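Local atomic coordinates of ribonucleoside triphosphate reductase (Lactobacillus leichmannii, PDB entry 1L1L), a protein that catalyses the adenosylcobalamin-dependent reduction of ribonucleoside triphosphates to 2'-deoxyribonucleoside triphosphates, as an allosterically regulated monomer of the class II ribonucleotide reductases. Residues R54-L66 with A443-Y455. Residues are numbered along the deposited sequence; the frame is centred on the assembly and turned at random.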
# COMPACT_ATOMS: atom_id res chain seq x y z
N ARG A 54 16.53 14.71 3.36
CA ARG A 54 16.34 14.46 1.94
C ARG A 54 14.86 14.25 1.60
O ARG A 54 14.44 14.55 0.48
CB ARG A 54 17.16 13.25 1.49
CG ARG A 54 16.75 11.93 2.07
CD ARG A 54 17.32 10.79 1.23
NE ARG A 54 17.18 9.50 1.91
CZ ARG A 54 16.03 8.86 2.07
NH1 ARG A 54 14.90 9.38 1.60
NH2 ARG A 54 16.01 7.71 2.71
N VAL A 55 14.07 13.75 2.54
CA VAL A 55 12.65 13.56 2.26
C VAL A 55 11.95 14.90 2.11
O VAL A 55 11.17 15.11 1.17
CB VAL A 55 11.96 12.78 3.38
CG1 VAL A 55 10.46 12.73 3.12
CG2 VAL A 55 12.52 11.37 3.45
N VAL A 56 12.23 15.80 3.05
CA VAL A 56 11.64 17.14 3.06
C VAL A 56 12.09 17.94 1.85
O VAL A 56 11.27 18.57 1.18
CB VAL A 56 12.05 17.90 4.34
CG1 VAL A 56 11.60 19.37 4.24
CG2 VAL A 56 11.41 17.25 5.54
N GLU A 57 13.39 17.94 1.58
CA GLU A 57 13.94 18.67 0.44
C GLU A 57 13.40 18.11 -0.86
O GLU A 57 13.10 18.85 -1.80
CB GLU A 57 15.47 18.59 0.44
CG GLU A 57 16.13 19.73 1.21
CD GLU A 57 17.63 19.54 1.39
OE1 GLU A 57 18.32 19.10 0.44
OE2 GLU A 57 18.12 19.87 2.49
N GLY A 58 13.27 16.79 -0.91
CA GLY A 58 12.75 16.17 -2.11
C GLY A 58 11.33 16.59 -2.42
O GLY A 58 10.98 16.75 -3.59
N ASN A 59 10.51 16.77 -1.39
CA ASN A 59 9.12 17.16 -1.61
C ASN A 59 8.93 18.64 -1.92
O ASN A 59 8.19 19.00 -2.84
CB ASN A 59 8.27 16.79 -0.38
CG ASN A 59 6.80 17.13 -0.54
OD1 ASN A 59 6.34 18.21 -0.14
ND2 ASN A 59 6.04 16.21 -1.14
N ILE A 60 9.60 19.49 -1.16
CA ILE A 60 9.47 20.94 -1.35
C ILE A 60 9.86 21.40 -2.76
O ILE A 60 9.21 22.26 -3.35
CB ILE A 60 10.31 21.72 -0.29
CG1 ILE A 60 9.87 23.19 -0.26
CG2 ILE A 60 11.77 21.63 -0.62
CD1 ILE A 60 8.50 23.40 0.31
N ASN A 61 10.93 20.81 -3.30
CA ASN A 61 11.42 21.15 -4.63
C ASN A 61 10.55 20.68 -5.77
O ASN A 61 10.95 20.72 -6.94
CB ASN A 61 12.85 20.62 -4.81
CG ASN A 61 13.86 21.40 -3.99
OD1 ASN A 61 13.88 22.63 -4.02
ND2 ASN A 61 14.71 20.69 -3.26
N LEU A 62 9.34 20.23 -5.44
CA LEU A 62 8.39 19.78 -6.44
C LEU A 62 7.42 20.91 -6.76
O LEU A 62 6.79 20.90 -7.83
CB LEU A 62 7.61 18.56 -5.94
CG LEU A 62 8.33 17.21 -5.99
CD1 LEU A 62 7.40 16.13 -5.42
CD2 LEU A 62 8.72 16.88 -7.42
N ASP A 63 7.29 21.87 -5.85
CA ASP A 63 6.39 23.00 -6.08
C ASP A 63 6.65 23.51 -7.49
O ASP A 63 7.78 23.86 -7.84
CB ASP A 63 6.62 24.12 -5.05
CG ASP A 63 5.56 25.21 -5.12
OD1 ASP A 63 5.38 25.79 -6.21
OD2 ASP A 63 4.89 25.46 -4.10
N PRO A 64 5.61 23.54 -8.33
CA PRO A 64 5.72 23.99 -9.72
C PRO A 64 6.19 25.44 -9.93
O PRO A 64 6.80 25.75 -10.95
CB PRO A 64 4.32 23.76 -10.26
CG PRO A 64 3.47 24.04 -9.08
CD PRO A 64 4.20 23.33 -7.96
N ARG A 65 5.90 26.31 -8.97
CA ARG A 65 6.30 27.72 -9.07
C ARG A 65 7.81 27.84 -9.16
O ARG A 65 8.33 28.74 -9.81
CB ARG A 65 5.78 28.50 -7.86
CG ARG A 65 4.29 28.74 -7.89
CD ARG A 65 3.81 29.38 -6.61
NE ARG A 65 4.01 28.50 -5.45
CZ ARG A 65 3.72 28.85 -4.20
NH1 ARG A 65 3.22 30.05 -3.94
NH2 ARG A 65 3.91 27.99 -3.22
N LEU A 66 8.52 26.92 -8.51
CA LEU A 66 9.98 26.92 -8.52
C LEU A 66 10.52 26.65 -9.92
O LEU A 66 11.73 26.66 -10.14
CB LEU A 66 10.52 25.85 -7.56
CG LEU A 66 10.30 26.05 -6.06
CD1 LEU A 66 10.71 24.77 -5.31
CD2 LEU A 66 11.10 27.25 -5.57
N ALA A 443 0.39 18.91 6.00
CA ALA A 443 0.15 17.59 5.41
C ALA A 443 -0.45 17.76 4.02
O ALA A 443 0.08 17.25 3.03
CB ALA A 443 -0.78 16.80 6.31
N ALA A 444 -1.55 18.50 3.95
CA ALA A 444 -2.24 18.73 2.68
C ALA A 444 -1.33 19.26 1.57
O ALA A 444 -1.41 18.82 0.42
CB ALA A 444 -3.41 19.69 2.90
N ARG A 445 -0.45 20.19 1.92
CA ARG A 445 0.45 20.77 0.92
C ARG A 445 1.52 19.80 0.46
O ARG A 445 1.96 19.85 -0.69
CB ARG A 445 1.10 22.04 1.49
CG ARG A 445 0.11 23.16 1.83
CD ARG A 445 0.81 24.32 2.58
NE ARG A 445 1.81 25.00 1.74
CZ ARG A 445 1.56 26.06 0.98
NH1 ARG A 445 0.34 26.60 0.95
NH2 ARG A 445 2.52 26.58 0.23
N TYR A 446 1.96 18.93 1.37
CA TYR A 446 2.99 17.95 1.03
C TYR A 446 2.40 17.08 -0.07
O TYR A 446 2.99 16.93 -1.13
CB TYR A 446 3.33 17.08 2.26
CG TYR A 446 4.38 16.02 2.02
CD1 TYR A 446 4.10 14.86 1.30
CD2 TYR A 446 5.69 16.19 2.49
CE1 TYR A 446 5.09 13.90 1.05
CE2 TYR A 446 6.68 15.25 2.25
CZ TYR A 446 6.38 14.10 1.53
OH TYR A 446 7.38 13.19 1.28
N ALA A 447 1.22 16.54 0.21
CA ALA A 447 0.53 15.67 -0.74
C ALA A 447 0.27 16.39 -2.06
O ALA A 447 0.57 15.87 -3.14
CB ALA A 447 -0.79 15.19 -0.13
N LYS A 448 -0.30 17.59 -1.97
CA LYS A 448 -0.60 18.36 -3.17
C LYS A 448 0.61 18.46 -4.09
O LYS A 448 0.48 18.38 -5.31
CB LYS A 448 -1.05 19.78 -2.79
CG LYS A 448 -1.78 20.49 -3.91
CD LYS A 448 -3.22 19.97 -4.01
CE LYS A 448 -3.94 20.56 -5.20
NZ LYS A 448 -5.40 20.32 -5.11
N ARG A 449 1.79 18.65 -3.51
CA ARG A 449 2.99 18.76 -4.31
C ARG A 449 3.32 17.47 -5.05
O ARG A 449 3.69 17.49 -6.23
CB ARG A 449 4.17 19.20 -3.45
CG ARG A 449 4.23 20.74 -3.23
CD ARG A 449 5.59 21.19 -2.67
NE ARG A 449 5.82 20.72 -1.30
CZ ARG A 449 5.23 21.21 -0.22
NH1 ARG A 449 4.36 22.21 -0.31
NH2 ARG A 449 5.51 20.70 0.97
N VAL A 450 3.18 16.33 -4.37
CA VAL A 450 3.46 15.06 -5.02
C VAL A 450 2.71 14.97 -6.35
O VAL A 450 3.22 14.40 -7.32
CB VAL A 450 3.06 13.87 -4.09
CG1 VAL A 450 3.15 12.56 -4.84
CG2 VAL A 450 3.96 13.84 -2.88
N THR A 451 1.52 15.55 -6.42
CA THR A 451 0.73 15.51 -7.65
C THR A 451 1.38 16.23 -8.84
O THR A 451 0.86 16.17 -9.96
CB THR A 451 -0.69 16.08 -7.45
OG1 THR A 451 -0.63 17.51 -7.32
CG2 THR A 451 -1.33 15.48 -6.22
N PHE A 452 2.49 16.92 -8.61
CA PHE A 452 3.18 17.60 -9.71
C PHE A 452 4.44 16.85 -10.12
O PHE A 452 5.22 17.33 -10.95
CB PHE A 452 3.53 19.06 -9.34
CG PHE A 452 2.33 19.97 -9.28
CD1 PHE A 452 1.56 20.05 -8.13
CD2 PHE A 452 1.97 20.74 -10.38
CE1 PHE A 452 0.45 20.88 -8.07
CE2 PHE A 452 0.86 21.58 -10.33
CZ PHE A 452 0.10 21.65 -9.18
N SER A 453 4.65 15.67 -9.54
CA SER A 453 5.82 14.86 -9.87
C SER A 453 5.65 14.24 -11.26
O SER A 453 4.56 14.30 -11.84
CB SER A 453 6.03 13.76 -8.82
OG SER A 453 4.85 13.00 -8.64
N PRO A 454 6.72 13.65 -11.83
CA PRO A 454 6.65 13.04 -13.16
C PRO A 454 5.88 11.71 -13.16
O PRO A 454 6.15 10.84 -12.32
CB PRO A 454 8.12 12.82 -13.52
CG PRO A 454 8.87 13.79 -12.64
CD PRO A 454 8.11 13.68 -11.35
N TYR A 455 4.93 11.56 -14.08
CA TYR A 455 4.17 10.31 -14.19
C TYR A 455 4.35 9.73 -15.59
O TYR A 455 4.22 10.45 -16.58
CB TYR A 455 2.68 10.54 -13.91
CG TYR A 455 2.37 10.83 -12.46
CD1 TYR A 455 2.26 12.15 -12.00
CD2 TYR A 455 2.19 9.80 -11.54
CE1 TYR A 455 2.00 12.43 -10.66
CE2 TYR A 455 1.93 10.07 -10.18
CZ TYR A 455 1.83 11.39 -9.76
OH TYR A 455 1.58 11.70 -8.43
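With CG of Asn59 and CG of Tyr446 each trans to its own main-chain nitrogen, the two groups extend across to each other, and chi2 of Asn59 (-94°) turns the amide flat over one face of the phenol ring, the planes only 5° apart. Asn59 ND2 sits above the ring centre, 3.3 Å from Tyr446 CE1, and still donates almost straight to Tyr446 O (3.1 Å), a carbonyl that also takes the helical bond from Val450 N. The amide oxygen is met by Arg449, whose chain bends at chi3 to bring NE within 2.8 Å of Asn59 OD1 in a bent bond; a weak bond from Arg449 NH2 joins it. A buried amide thus has both ends engaged, which would favour one flip. Ile60 CD1 covers one face of that guanidinium, and Glu81 of helix 72-90 forms salt bridges with both Arg449 and Arg445. Asp63, in an Asx turn, is held side-on by Arg65 and also bonded by Tyr532 of helix 512-536. The axes of 54-60 and 443-450 approach to 10.0 Å at 63°: a helix-helix crossing with an amide-aromatic stack at the interface and, farther along, a CH-pi contact of Pro64 CG over the Phe452 face.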